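Local coordinates for inactive glucansucrase (Lactobacillus reuteri, PDB 5JBD), which is an inactive member of glycosyl hydrolase family 70, with a (beta/alpha)8-type barrel core and a bound calcium ion, at residues D294-L299 with I748-M753; I244-P249 with D286-D291; Q298-M303 with H316-E321; A253-W258 with A290-Q295. All coordinates share one frame; numbering follows the deposited sequence.

How the contacts relate
From the N terminus, residues 244-249 lead into helix 249-263, and contact 2 sets them against residues 286-291, closing a loop of 36 residues. Contact 4, between 253-258 and 290-295, begins within that loop and ends on the same part of the chain, packing helix 249-263 against the start of helix 291-304. That second helix then serves contacts 1 and 3. Contact 3 closes a short loop to residues 316-321 and strand 319-320, nested inside the very long loop of contact 1, which closes only at residues 748-753, joining helix 291-304 to the end of barrel strand 743-748. Contacts 1 and 2 share the calcium ion and one of its waters.

Contact 1: D294-L299 with I748-M753; sequences DQMGQL and IVMNQM. With CA (calcium ion), chain C.
Met296 and Ile748 reach for each other tip to tip in a contact that joins the helix layer to the strand layer of the (beta/alpha)8-type barrel. Met296 lies on helix 291-304, and Ile748 closes strand 743-748. The Met296 side chain leaves the helix nearly straight, with chi1 179° and chi2 -175°, and turns only at the sulfur, so that its terminal methyl does all the touching. Met296 CE comes to 3.8 Å from Ile748 CG2, the short branch of the isoleucine. Met750 meets the same methyl at a slant: its own chain also bends at the sulfur and brings Met750 CE to 3.9 Å from Met296 CE. Long, unbranched and flexible, methionine suits this place, because it can adjust its end to two unlike neighbours; the CA atoms of Met296 and Ile748 are 10.9 Å apart, a distance spanned by the long methionine and the isoleucine branch together. Phe280 and Val282 of strand 279-282 and Glu259 of helix 249-263 also touch Met296. Just beyond Met750 the chain turns from apolar to polar: Asn751 OD1 binds the calcium ion at 2.3 Å, with Glu237, Asp243 and Asn287 among the other ligands. The amide nitrogen is tied down as well, since Asn751 ND2 donates to Gln752 OE1 at 2.8 Å, with an N-H...O angle of 170° and the acceptor almost in the amide plane of Asn751.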
loop_
_atom_site.group_PDB
_atom_site.type_symbol
_atom_site.label_atom_id
_atom_site.label_comp_id
_atom_site.label_asym_id
_atom_site.label_seq_id
_atom_site.Cartn_x
_atom_site.Cartn_y
_atom_site.Cartn_z
ATOM N N ASP A 294 18.827 4.814 3.687
ATOM C CA ASP A 294 20.287 4.778 3.860
ATOM C C ASP A 294 20.753 3.384 4.284
ATOM O O ASP A 294 21.701 2.835 3.738
ATOM C CB ASP A 294 20.743 5.780 4.930
ATOM C CG ASP A 294 20.642 7.230 4.487
ATOM O OD1 ASP A 294 20.660 7.526 3.271
ATOM O OD2 ASP A 294 20.575 8.105 5.372
ATOM N N GLN A 295 20.060 2.827 5.274
ATOM C CA GLN A 295 20.450 1.545 5.897
ATOM C C GLN A 295 20.271 0.367 4.958
ATOM O O GLN A 295 21.130 -0.517 4.907
ATOM C CB GLN A 295 19.679 1.358 7.207
ATOM C CG GLN A 295 20.177 2.352 8.254
ATOM C CD GLN A 295 19.193 2.688 9.352
ATOM O OE1 GLN A 295 18.012 2.310 9.313
ATOM N NE2 GLN A 295 19.676 3.454 10.330
ATOM N N MET A 296 19.188 0.382 4.187
ATOM C CA MET A 296 18.984 -0.625 3.144
ATOM C C MET A 296 20.135 -0.598 2.136
ATOM O O MET A 296 20.681 -1.637 1.796
ATOM C CB MET A 296 17.655 -0.407 2.425
ATOM C CG MET A 296 17.368 -1.400 1.306
ATOM S SD MET A 296 15.877 -1.053 0.375
ATOM C CE MET A 296 14.664 -1.749 1.498
ATOM N N GLY A 297 20.479 0.590 1.645
ATOM C CA GLY A 297 21.606 0.733 0.724
ATOM C C GLY A 297 22.919 0.258 1.325
ATOM O O GLY A 297 23.709 -0.419 0.660
ATOM N N GLN A 298 23.137 0.579 2.598
ATOM C CA GLN A 298 24.362 0.150 3.300
ATOM C C GLN A 298 24.468 -1.373 3.369
ATOM O O GLN A 298 25.537 -1.930 3.095
ATOM C CB GLN A 298 24.418 0.752 4.695
ATOM C CG GLN A 298 25.750 0.545 5.400
ATOM C CD GLN A 298 25.735 1.014 6.841
ATOM O OE1 GLN A 298 24.788 1.681 7.284
ATOM N NE2 GLN A 298 26.795 0.666 7.588
ATOM N N LEU A 299 23.364 -2.035 3.718
ATOM C CA LEU A 299 23.313 -3.506 3.779
ATOM C C LEU A 299 23.638 -4.126 2.442
ATOM O O LEU A 299 24.469 -5.024 2.345
ATOM C CB LEU A 299 21.930 -4.008 4.231
ATOM C CG LEU A 299 21.695 -5.532 4.260
ATOM C CD1 LEU A 299 22.609 -6.201 5.280
ATOM C CD2 LEU A 299 20.247 -5.883 4.559
ATOM N N ILE A 748 8.747 -4.477 -0.422
ATOM C CA ILE A 748 9.029 -4.471 1.026
ATOM C C ILE A 748 8.251 -3.314 1.637
ATOM O O ILE A 748 8.248 -2.214 1.084
ATOM C CB ILE A 748 10.548 -4.443 1.364
ATOM C CG1 ILE A 748 10.767 -4.633 2.879
ATOM C CG2 ILE A 748 11.245 -3.168 0.864
ATOM C CD1 ILE A 748 12.213 -4.804 3.271
ATOM N N VAL A 749 7.597 -3.581 2.773
ATOM C CA VAL A 749 6.552 -2.702 3.307
ATOM C C VAL A 749 6.849 -2.344 4.760
ATOM O O VAL A 749 6.349 -2.998 5.680
ATOM C CB VAL A 749 5.167 -3.373 3.212
ATOM C CG1 VAL A 749 4.055 -2.422 3.667
ATOM C CG2 VAL A 749 4.918 -3.844 1.784
ATOM N N MET A 750 7.662 -1.297 4.953
ATOM C CA MET A 750 8.071 -0.847 6.297
ATOM C C MET A 750 7.118 0.148 6.952
ATOM O O MET A 750 7.272 0.429 8.140
ATOM C CB MET A 750 9.489 -0.256 6.273
ATOM C CG MET A 750 10.586 -1.292 6.053
ATOM S SD MET A 750 12.267 -0.623 5.900
ATOM C CE MET A 750 12.286 -0.186 4.147
ATOM N N ASN A 751 6.131 0.674 6.227
ATOM C CA ASN A 751 5.364 1.784 6.777
ATOM C C ASN A 751 4.372 1.356 7.847
ATOM O O ASN A 751 4.275 2.031 8.872
ATOM C CB ASN A 751 4.613 2.568 5.723
ATOM C CG ASN A 751 3.840 3.736 6.323
ATOM O OD1 ASN A 751 4.427 4.705 6.842
ATOM N ND2 ASN A 751 2.517 3.640 6.285
ATOM N N GLN A 752 3.604 0.300 7.565
ATOM C CA GLN A 752 2.518 -0.125 8.457
ATOM C C GLN A 752 2.296 -1.632 8.500
ATOM O O GLN A 752 2.645 -2.347 7.565
ATOM C CB GLN A 752 1.183 0.535 8.071
ATOM C CG GLN A 752 0.423 -0.129 6.915
ATOM C CD GLN A 752 1.023 0.148 5.536
ATOM O OE1 GLN A 752 1.507 1.239 5.270
ATOM N NE2 GLN A 752 0.969 -0.842 4.655
ATOM N N MET A 753 1.691 -2.069 9.605
ATOM C CA MET A 753 1.067 -3.387 9.716
ATOM C C MET A 753 -0.408 -3.177 10.042
ATOM O O MET A 753 -0.788 -2.140 10.605
ATOM C CB MET A 753 1.779 -4.220 10.786
ATOM C CG MET A 753 3.251 -4.477 10.467
ATOM S SD MET A 753 4.062 -5.655 11.576
ATOM C CE MET A 753 3.249 -7.170 11.107
HETATM CA CA CA C . 5.029 6.157 8.482
HETATM O O HOH W 1 6.210 4.185 9.202
#

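Contact 2: I244-P249 with D286-D291; sequences IDNSNP and DNIDAD. With CA (calcium ion), chain C.
With its CG opposite the backbone nitrogen (chi1 -169°), Asp289 swings its carboxylate alongside Ser247, while Asn246, whose CG lies opposite its carbonyl carbon (chi1 -75°), lays its amide obliquely over the short branch of Ile288. Asp289 OD2 thus comes to 3.2 Å from Ser247 CB, and Asn246 ND2 to 3.9 Å from Ile288 CG2. Asp289 CB sits 3.5 Å from the carbonyl Asn246 O. No direct hydrogen bond spans the two loops, which lead into helices 249-263 and 291-304; water does the bridging. One water accepts from Asp289 N at 2.9 Å and, weakly, from Asn246 N. Another is a calcium ligand that donates to Ile244 O at 2.7 Å and accepts from Asn246 ND2, and the same ion is bound by Asn287 O. Small polar residues suit such turns: Asp245 forms an Asx turn by accepting from Ser247 N, and Asp289 makes a capping bond in the turn leading into helix 291-304, its OD1 taking the N-H of Asp291 at 3.0 Å. The amide oxygen of Asn246 is held by Asn255. Asp289 and Asp291 present acceptors to each other, yet Ser822 OG lies within hydrogen-bonding reach of OD2 of both, although its single proton can serve only one at a time. Two buried carboxylates so close would be expected to repel, which the serine hydroxyl, the N-H of Asp291 and the Gln226 amide probably offset.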
loop_
_atom_site.group_PDB
_atom_site.type_symbol
_atom_site.label_atom_id
_atom_site.label_comp_id
_atom_site.label_asym_id
_atom_site.label_seq_id
_atom_site.Cartn_x
_atom_site.Cartn_y
_atom_site.Cartn_z
ATOM N N ILE A 244 4.478 2.092 11.727
ATOM C CA ILE A 244 5.679 1.602 12.406
ATOM C C ILE A 244 6.655 2.750 12.661
ATOM O O ILE A 244 6.902 3.576 11.770
ATOM C CB ILE A 244 6.357 0.480 11.604
ATOM C CG1 ILE A 244 5.387 -0.686 11.361
ATOM C CG2 ILE A 244 7.621 -0.001 12.312
ATOM C CD1 ILE A 244 4.861 -1.373 12.613
ATOM N N ASP A 245 7.205 2.811 13.880
ATOM C CA ASP A 245 8.192 3.835 14.222
ATOM C C ASP A 245 9.578 3.474 13.655
ATOM O O ASP A 245 10.421 2.892 14.340
ATOM C CB ASP A 245 8.280 4.088 15.718
ATOM C CG ASP A 245 9.288 5.172 16.063
ATOM O OD1 ASP A 245 9.731 5.912 15.145
ATOM O OD2 ASP A 245 9.631 5.314 17.253
ATOM N N ASN A 246 9.807 3.889 12.414
ATOM C CA ASN A 246 11.087 3.653 11.734
ATOM C C ASN A 246 12.232 4.596 12.172
ATOM O O ASN A 246 13.330 4.515 11.622
ATOM C CB ASN A 246 10.880 3.652 10.206
ATOM C CG ASN A 246 10.214 2.362 9.705
ATOM O OD1 ASN A 246 10.830 1.288 9.731
ATOM N ND2 ASN A 246 8.978 2.454 9.245
ATOM N N SER A 247 11.991 5.463 13.160
ATOM C CA SER A 247 13.073 6.197 13.857
ATOM C C SER A 247 13.640 5.413 15.058
ATOM O O SER A 247 14.684 5.785 15.592
ATOM C CB SER A 247 12.577 7.548 14.349
ATOM O OG SER A 247 11.731 7.412 15.483
ATOM N N ASN A 248 12.956 4.356 15.502
ATOM C CA ASN A 248 13.427 3.583 16.667
ATOM C C ASN A 248 14.626 2.720 16.253
ATOM O O ASN A 248 14.486 1.899 15.350
ATOM C CB ASN A 248 12.287 2.721 17.227
ATOM C CG ASN A 248 12.682 1.969 18.492
ATOM O OD1 ASN A 248 13.688 1.256 18.506
ATOM N ND2 ASN A 248 11.902 2.135 19.563
ATOM N N PRO A 249 15.799 2.885 16.911
ATOM C CA PRO A 249 16.980 2.088 16.521
ATOM C C PRO A 249 16.801 0.569 16.532
ATOM O O PRO A 249 17.420 -0.120 15.714
ATOM C CB PRO A 249 18.055 2.507 17.537
ATOM C CG PRO A 249 17.634 3.851 17.992
ATOM C CD PRO A 249 16.126 3.828 17.988
ATOM N N ASP A 286 8.258 7.640 0.766
ATOM C CA ASP A 286 8.089 9.021 1.221
ATOM C C ASP A 286 7.448 9.157 2.603
ATOM O O ASP A 286 7.287 10.276 3.086
ATOM C CB ASP A 286 7.239 9.873 0.236
ATOM C CG ASP A 286 7.767 9.863 -1.223
ATOM O OD1 ASP A 286 8.934 9.497 -1.454
ATOM O OD2 ASP A 286 6.977 10.254 -2.123
ATOM N N ASN A 287 7.048 8.047 3.228
ATOM C CA ASN A 287 6.241 8.106 4.449
ATOM C C ASN A 287 6.886 7.377 5.635
ATOM O O ASN A 287 6.216 7.088 6.615
ATOM C CB ASN A 287 4.863 7.523 4.155
ATOM C CG ASN A 287 4.264 8.073 2.874
ATOM O OD1 ASN A 287 4.177 7.353 1.892
ATOM N ND2 ASN A 287 3.879 9.354 2.867
ATOM N N ILE A 288 8.185 7.113 5.521
ATOM C CA ILE A 288 8.966 6.414 6.528
ATOM C C ILE A 288 10.238 7.229 6.784
ATOM O O ILE A 288 10.739 7.877 5.876
ATOM C CB ILE A 288 9.307 4.972 6.085
ATOM C CG1 ILE A 288 10.135 4.952 4.784
ATOM C CG2 ILE A 288 8.030 4.158 5.907
ATOM C CD1 ILE A 288 10.300 3.577 4.152
ATOM N N ASP A 289 10.738 7.196 8.010
ATOM C CA ASP A 289 12.024 7.805 8.359
ATOM C C ASP A 289 13.060 7.410 7.299
ATOM O O ASP A 289 13.300 6.223 7.062
ATOM C CB ASP A 289 12.461 7.378 9.766
ATOM C CG ASP A 289 13.644 8.184 10.301
ATOM O OD1 ASP A 289 14.602 8.438 9.548
ATOM O OD2 ASP A 289 13.635 8.544 11.497
ATOM N N ALA A 290 13.629 8.413 6.620
ATOM C CA ALA A 290 14.552 8.156 5.502
ATOM C C ALA A 290 15.840 7.440 5.890
ATOM O O ALA A 290 16.531 6.926 5.003
ATOM C CB ALA A 290 14.871 9.448 4.742
ATOM N N ASP A 291 16.163 7.380 7.190
ATOM C CA ASP A 291 17.259 6.536 7.678
ATOM C C ASP A 291 17.201 5.130 7.100
ATOM O O ASP A 291 18.245 4.541 6.814
ATOM C CB ASP A 291 17.217 6.372 9.198
ATOM C CG ASP A 291 17.456 7.648 9.961
ATOM O OD1 ASP A 291 17.882 8.678 9.383
ATOM O OD2 ASP A 291 17.206 7.614 11.190
HETATM CA CA CA C . 5.029 6.157 8.482
HETATM O O HOH W 1 6.210 4.185 9.202
HETATM O O HOH W 2 9.015 6.383 10.180
#

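Contact 3: Q298-M303 with H316-E321; sequences QLMNDM and HLSYNE
The nonpolar part of this contact is carried by Met300, whose terminal methyl reaches from helix 291-304 to the stretch before strand 319-320 and rests 3.8 Å from His316 CB. Its side chain runs out straight through CG and then bends at the sulfur (chi3 69°), so that CE is folded onto the His316 backbone and the sulfur is left flanking Ser318. Methionine fits here because its flexible end can lie against a surface of mixed character: the helix brings up an apolar group, and the partner offers one carbon and two oxygens. The second kind of contact is methyl against oxygen. Met300 CE stands 3.6 Å from His316 O and 3.5 Å from Ser318 OG, close van der Waals approaches rather than hydrogen bonds.

Hydrogen bonds and ring contacts hold the partners from outside. Ser318 OG is bonded to Phe280 N, and His316 ND1 to Asp278 O, so both residues are anchored at strand 279-282 and the chain leading into it, while the His316 ring stacks on Tyr304. Tyr319 and Asn320 then join the parallel barrel sheet: the Tyr319 backbone bonds to Phe280 and Val282 of strand 279-282, and those of Ser318 and Asn320 to Leu339, just before strand 340-341. Serine is small enough to let the methionine lie close. With Ser318 OG bonded to Phe280 N and the His316 ring to Asp278 O, the methyl probably contributes mainly shape and dispersion; a carbon next to sulfur is slightly polarised, and this may make its approach to the two oxygens mildly favourable.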
loop_
_atom_site.group_PDB
_atom_site.type_symbol
_atom_site.label_atom_id
_atom_site.label_comp_id
_atom_site.label_asym_id
_atom_site.label_seq_id
_atom_site.Cartn_x
_atom_site.Cartn_y
_atom_site.Cartn_z
ATOM N N GLN A 298 23.137 0.579 2.598
ATOM C CA GLN A 298 24.362 0.150 3.300
ATOM C C GLN A 298 24.468 -1.373 3.369
ATOM O O GLN A 298 25.537 -1.930 3.095
ATOM C CB GLN A 298 24.418 0.752 4.695
ATOM C CG GLN A 298 25.750 0.545 5.400
ATOM C CD GLN A 298 25.735 1.014 6.841
ATOM O OE1 GLN A 298 24.788 1.681 7.284
ATOM N NE2 GLN A 298 26.795 0.666 7.588
ATOM N N LEU A 299 23.364 -2.035 3.718
ATOM C CA LEU A 299 23.313 -3.506 3.779
ATOM C C LEU A 299 23.638 -4.126 2.442
ATOM O O LEU A 299 24.469 -5.024 2.345
ATOM C CB LEU A 299 21.930 -4.008 4.231
ATOM C CG LEU A 299 21.695 -5.532 4.260
ATOM C CD1 LEU A 299 22.609 -6.201 5.280
ATOM C CD2 LEU A 299 20.247 -5.883 4.559
ATOM N N MET A 300 22.946 -3.665 1.411
ATOM C CA MET A 300 23.115 -4.243 0.086
ATOM C C MET A 300 24.515 -3.966 -0.479
ATOM O O MET A 300 25.075 -4.823 -1.156
ATOM C CB MET A 300 21.972 -3.799 -0.830
ATOM C CG MET A 300 20.643 -4.434 -0.379
ATOM S SD MET A 300 19.213 -3.901 -1.307
ATOM C CE MET A 300 19.615 -4.696 -2.856
ATOM N N ASN A 301 25.107 -2.825 -0.135
ATOM C CA ASN A 301 26.520 -2.564 -0.472
ATOM C C ASN A 301 27.498 -3.455 0.318
ATOM O O ASN A 301 28.486 -3.946 -0.236
ATOM C CB ASN A 301 26.890 -1.080 -0.300
ATOM C CG ASN A 301 28.279 -0.755 -0.840
ATOM O OD1 ASN A 301 28.660 -1.207 -1.922
ATOM N ND2 ASN A 301 29.049 0.014 -0.076
ATOM N N ASP A 302 27.234 -3.654 1.600
ATOM C CA ASP A 302 28.041 -4.592 2.407
ATOM C C ASP A 302 28.008 -6.014 1.853
ATOM O O ASP A 302 29.045 -6.677 1.759
ATOM C CB ASP A 302 27.547 -4.600 3.857
ATOM C CG ASP A 302 27.974 -3.375 4.626
ATOM O OD1 ASP A 302 28.749 -2.549 4.077
ATOM O OD2 ASP A 302 27.518 -3.239 5.786
ATOM N N MET A 303 26.808 -6.465 1.493
ATOM C CA MET A 303 26.598 -7.837 1.039
ATOM C C MET A 303 27.113 -8.065 -0.383
ATOM O O MET A 303 27.707 -9.108 -0.665
ATOM C CB MET A 303 25.105 -8.203 1.106
ATOM C CG MET A 303 24.528 -8.360 2.517
ATOM S SD MET A 303 22.716 -8.550 2.507
ATOM C CE MET A 303 22.609 -10.202 1.815
ATOM N N HIS A 316 21.252 -5.980 -8.468
ATOM C CA HIS A 316 20.422 -5.844 -7.265
ATOM C C HIS A 316 19.539 -4.599 -7.347
ATOM O O HIS A 316 19.383 -3.849 -6.382
ATOM C CB HIS A 316 21.333 -5.871 -6.025
ATOM C CG HIS A 316 22.061 -7.170 -5.871
ATOM N ND1 HIS A 316 21.457 -8.297 -5.345
ATOM C CD2 HIS A 316 23.317 -7.545 -6.221
ATOM C CE1 HIS A 316 22.315 -9.303 -5.367
ATOM N NE2 HIS A 316 23.449 -8.874 -5.890
ATOM N N LEU A 317 18.924 -4.412 -8.522
ATOM C CA LEU A 317 18.103 -3.239 -8.794
ATOM C C LEU A 317 17.093 -3.036 -7.697
ATOM O O LEU A 317 16.359 -3.962 -7.364
ATOM C CB LEU A 317 17.366 -3.402 -10.133
ATOM C CG LEU A 317 16.738 -2.133 -10.719
ATOM C CD1 LEU A 317 17.804 -1.099 -11.084
ATOM C CD2 LEU A 317 15.869 -2.483 -11.928
ATOM N N SER A 318 17.075 -1.835 -7.123
ATOM C CA SER A 318 16.077 -1.452 -6.140
ATOM C C SER A 318 15.495 -0.082 -6.491
ATOM O O SER A 318 16.196 0.782 -7.031
ATOM C CB SER A 318 16.678 -1.475 -4.721
ATOM O OG SER A 318 17.103 -2.801 -4.372
ATOM N N TYR A 319 14.219 0.115 -6.175
ATOM C CA TYR A 319 13.471 1.283 -6.645
ATOM C C TYR A 319 12.386 1.684 -5.658
ATOM O O TYR A 319 11.653 0.807 -5.138
ATOM C CB TYR A 319 12.891 1.047 -8.057
ATOM C CG TYR A 319 12.388 -0.360 -8.389
ATOM C CD1 TYR A 319 13.271 -1.356 -8.822
ATOM C CD2 TYR A 319 11.023 -0.669 -8.365
ATOM C CE1 TYR A 319 12.826 -2.640 -9.146
ATOM C CE2 TYR A 319 10.571 -1.946 -8.694
ATOM C CZ TYR A 319 11.479 -2.929 -9.092
ATOM O OH TYR A 319 11.039 -4.201 -9.440
ATOM N N ASN A 320 12.291 2.991 -5.397
ATOM C CA ASN A 320 11.447 3.536 -4.328
ATOM C C ASN A 320 10.154 4.078 -4.863
ATOM O O ASN A 320 10.171 4.891 -5.774
ATOM C CB ASN A 320 12.169 4.674 -3.586
ATOM C CG ASN A 320 13.370 4.197 -2.790
ATOM O OD1 ASN A 320 13.593 3.000 -2.647
ATOM N ND2 ASN A 320 14.171 5.142 -2.295
ATOM N N GLU A 321 9.030 3.664 -4.268
ATOM C CA GLU A 321 7.730 4.198 -4.649
ATOM C C GLU A 321 7.527 5.538 -3.988
ATOM O O GLU A 321 7.605 5.646 -2.778
ATOM C CB GLU A 321 6.589 3.290 -4.219
ATOM C CG GLU A 321 5.201 3.813 -4.621
ATOM C CD GLU A 321 4.159 3.774 -3.523
ATOM O OE1 GLU A 321 4.467 3.430 -2.360
ATOM O OE2 GLU A 321 3.002 4.080 -3.824
#

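Contact 4: A253-W258 with A290-Q295; sequences AENLNW and ADVLDQ
This is a buried helix-to-helix contact in the outer layer of the barrel, made where Asn255 and Leu256 of helix 249-263 lie against Val292 and Gln295 in the first turns of helix 291-304. It falls into two pairs. Asn255 ND2 passes at a slant over Val292, coming to 3.6 Å from Val292 CG1. Leu256 reaches farther along the partner helix, where its CD2 touches the backbone at 3.6 Å from Gln295 O and lies 4.1 Å from Gln295 CB. That carbonyl is already taken as the helical acceptor of Leu299 N, so the leucine methyl covers a peptide oxygen whose hydrogen bond is made. The two helices flank strand 279-282 in the sequence, giving the helix-strand-helix succession of a (beta/alpha)8 barrel, and their backbones come close: the CA atoms of Leu256 and Gln295 are 7.4 Å apart. Beta-branched Val292 offers a compact apolar surface near the helix start, while Leu256, its CG tucked beside the backbone N (chi1 -65°), brings CD2 against the backbone of Gln295. The polar ends also find partners: Asn255 ND2 donates to Asn246 OD1, which fixes the rotation of an amide that also borders Met750, and Gln295 NE2 bonds to Gln252 OE1, one turn before Leu256, a polar tie between the two helices.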
loop_
_atom_site.group_PDB
_atom_site.type_symbol
_atom_site.label_atom_id
_atom_site.label_comp_id
_atom_site.label_asym_id
_atom_site.label_seq_id
_atom_site.Cartn_x
_atom_site.Cartn_y
_atom_site.Cartn_z
ATOM N N ALA A 253 17.211 -1.886 13.203
ATOM C CA ALA A 253 17.916 -3.164 13.152
ATOM C C ALA A 253 17.006 -4.290 12.648
ATOM O O ALA A 253 17.432 -5.112 11.835
ATOM C CB ALA A 253 18.516 -3.510 14.513
ATOM N N GLU A 254 15.754 -4.322 13.099
ATOM C CA GLU A 254 14.789 -5.324 12.603
ATOM C C GLU A 254 14.530 -5.240 11.083
ATOM O O GLU A 254 14.366 -6.276 10.426
ATOM C CB GLU A 254 13.474 -5.293 13.422
ATOM C CG GLU A 254 12.296 -6.124 12.891
ATOM C CD GLU A 254 12.586 -7.607 12.681
ATOM O OE1 GLU A 254 13.579 -8.138 13.229
ATOM O OE2 GLU A 254 11.794 -8.254 11.952
ATOM N N ASN A 255 14.516 -4.037 10.514
ATOM C CA ASN A 255 14.372 -3.896 9.044
ATOM C C ASN A 255 15.540 -4.552 8.298
ATOM O O ASN A 255 15.326 -5.224 7.273
ATOM C CB ASN A 255 14.246 -2.425 8.624
ATOM C CG ASN A 255 12.960 -1.785 9.104
ATOM O OD1 ASN A 255 11.918 -2.450 9.246
ATOM N ND2 ASN A 255 13.023 -0.484 9.356
ATOM N N LEU A 256 16.753 -4.382 8.837
ATOM C CA LEU A 256 17.949 -5.017 8.289
ATOM C C LEU A 256 17.824 -6.534 8.335
ATOM O O LEU A 256 18.132 -7.202 7.343
ATOM C CB LEU A 256 19.216 -4.551 9.018
ATOM C CG LEU A 256 19.558 -3.077 8.861
ATOM C CD1 LEU A 256 20.712 -2.691 9.763
ATOM C CD2 LEU A 256 19.894 -2.750 7.419
ATOM N N ASN A 257 17.359 -7.059 9.468
ATOM C CA ASN A 257 17.027 -8.486 9.615
ATOM C C ASN A 257 16.062 -8.959 8.533
ATOM O O ASN A 257 16.283 -9.989 7.898
ATOM C CB ASN A 257 16.405 -8.752 10.994
ATOM C CG ASN A 257 16.401 -10.220 11.351
ATOM O OD1 ASN A 257 17.406 -10.747 11.830
ATOM N ND2 ASN A 257 15.278 -10.892 11.117
ATOM N N TRP A 258 14.990 -8.198 8.346
ATOM C CA TRP A 258 13.930 -8.519 7.382
ATOM C C TRP A 258 14.443 -8.502 5.940
ATOM O O TRP A 258 14.134 -9.390 5.139
ATOM C CB TRP A 258 12.785 -7.509 7.533
ATOM C CG TRP A 258 11.480 -7.874 6.877
ATOM C CD1 TRP A 258 11.028 -9.119 6.556
ATOM C CD2 TRP A 258 10.422 -6.969 6.537
ATOM N NE1 TRP A 258 9.770 -9.042 6.016
ATOM C CE2 TRP A 258 9.374 -7.734 6.001
ATOM C CE3 TRP A 258 10.270 -5.587 6.624
ATOM C CZ2 TRP A 258 8.185 -7.160 5.540
ATOM C CZ3 TRP A 258 9.085 -5.016 6.187
ATOM C CH2 TRP A 258 8.055 -5.802 5.657
ATOM N N ALA A 290 13.629 8.413 6.620
ATOM C CA ALA A 290 14.552 8.156 5.502
ATOM C C ALA A 290 15.840 7.440 5.890
ATOM O O ALA A 290 16.531 6.926 5.003
ATOM C CB ALA A 290 14.871 9.448 4.742
ATOM N N ASP A 291 16.163 7.380 7.190
ATOM C CA ASP A 291 17.259 6.536 7.678
ATOM C C ASP A 291 17.201 5.130 7.100
ATOM O O ASP A 291 18.245 4.541 6.814
ATOM C CB ASP A 291 17.217 6.372 9.198
ATOM C CG ASP A 291 17.456 7.648 9.961
ATOM O OD1 ASP A 291 17.882 8.678 9.383
ATOM O OD2 ASP A 291 17.206 7.614 11.190
ATOM N N VAL A 292 15.990 4.576 6.953
ATOM C CA VAL A 292 15.855 3.179 6.523
ATOM C C VAL A 292 16.248 2.983 5.058
ATOM O O VAL A 292 16.658 1.894 4.672
ATOM C CB VAL A 292 14.460 2.578 6.806
ATOM C CG1 VAL A 292 14.097 2.724 8.280
ATOM C CG2 VAL A 292 13.384 3.171 5.899
ATOM N N LEU A 293 16.169 4.044 4.258
ATOM C CA LEU A 293 16.664 3.992 2.878
ATOM C C LEU A 293 18.195 3.997 2.846
ATOM O O LEU A 293 18.789 3.247 2.084
ATOM C CB LEU A 293 16.080 5.135 2.047
ATOM C CG LEU A 293 14.556 5.308 2.073
ATOM C CD1 LEU A 293 14.164 6.574 1.331
ATOM C CD2 LEU A 293 13.858 4.104 1.466
ATOM N N ASP A 294 18.827 4.814 3.687
ATOM C CA ASP A 294 20.287 4.778 3.860
ATOM C C ASP A 294 20.753 3.384 4.284
ATOM O O ASP A 294 21.701 2.835 3.738
ATOM C CB ASP A 294 20.743 5.780 4.930
ATOM C CG ASP A 294 20.642 7.230 4.487
ATOM O OD1 ASP A 294 20.660 7.526 3.271
ATOM O OD2 ASP A 294 20.575 8.105 5.372
ATOM N N GLN A 295 20.060 2.827 5.274
ATOM C CA GLN A 295 20.450 1.545 5.897
ATOM C C GLN A 295 20.271 0.367 4.958
ATOM O O GLN A 295 21.130 -0.517 4.907
ATOM C CB GLN A 295 19.679 1.358 7.207
ATOM C CG GLN A 295 20.177 2.352 8.254
ATOM C CD GLN A 295 19.193 2.688 9.352
ATOM O OE1 GLN A 295 18.012 2.310 9.313
ATOM N NE2 GLN A 295 19.676 3.454 10.330
#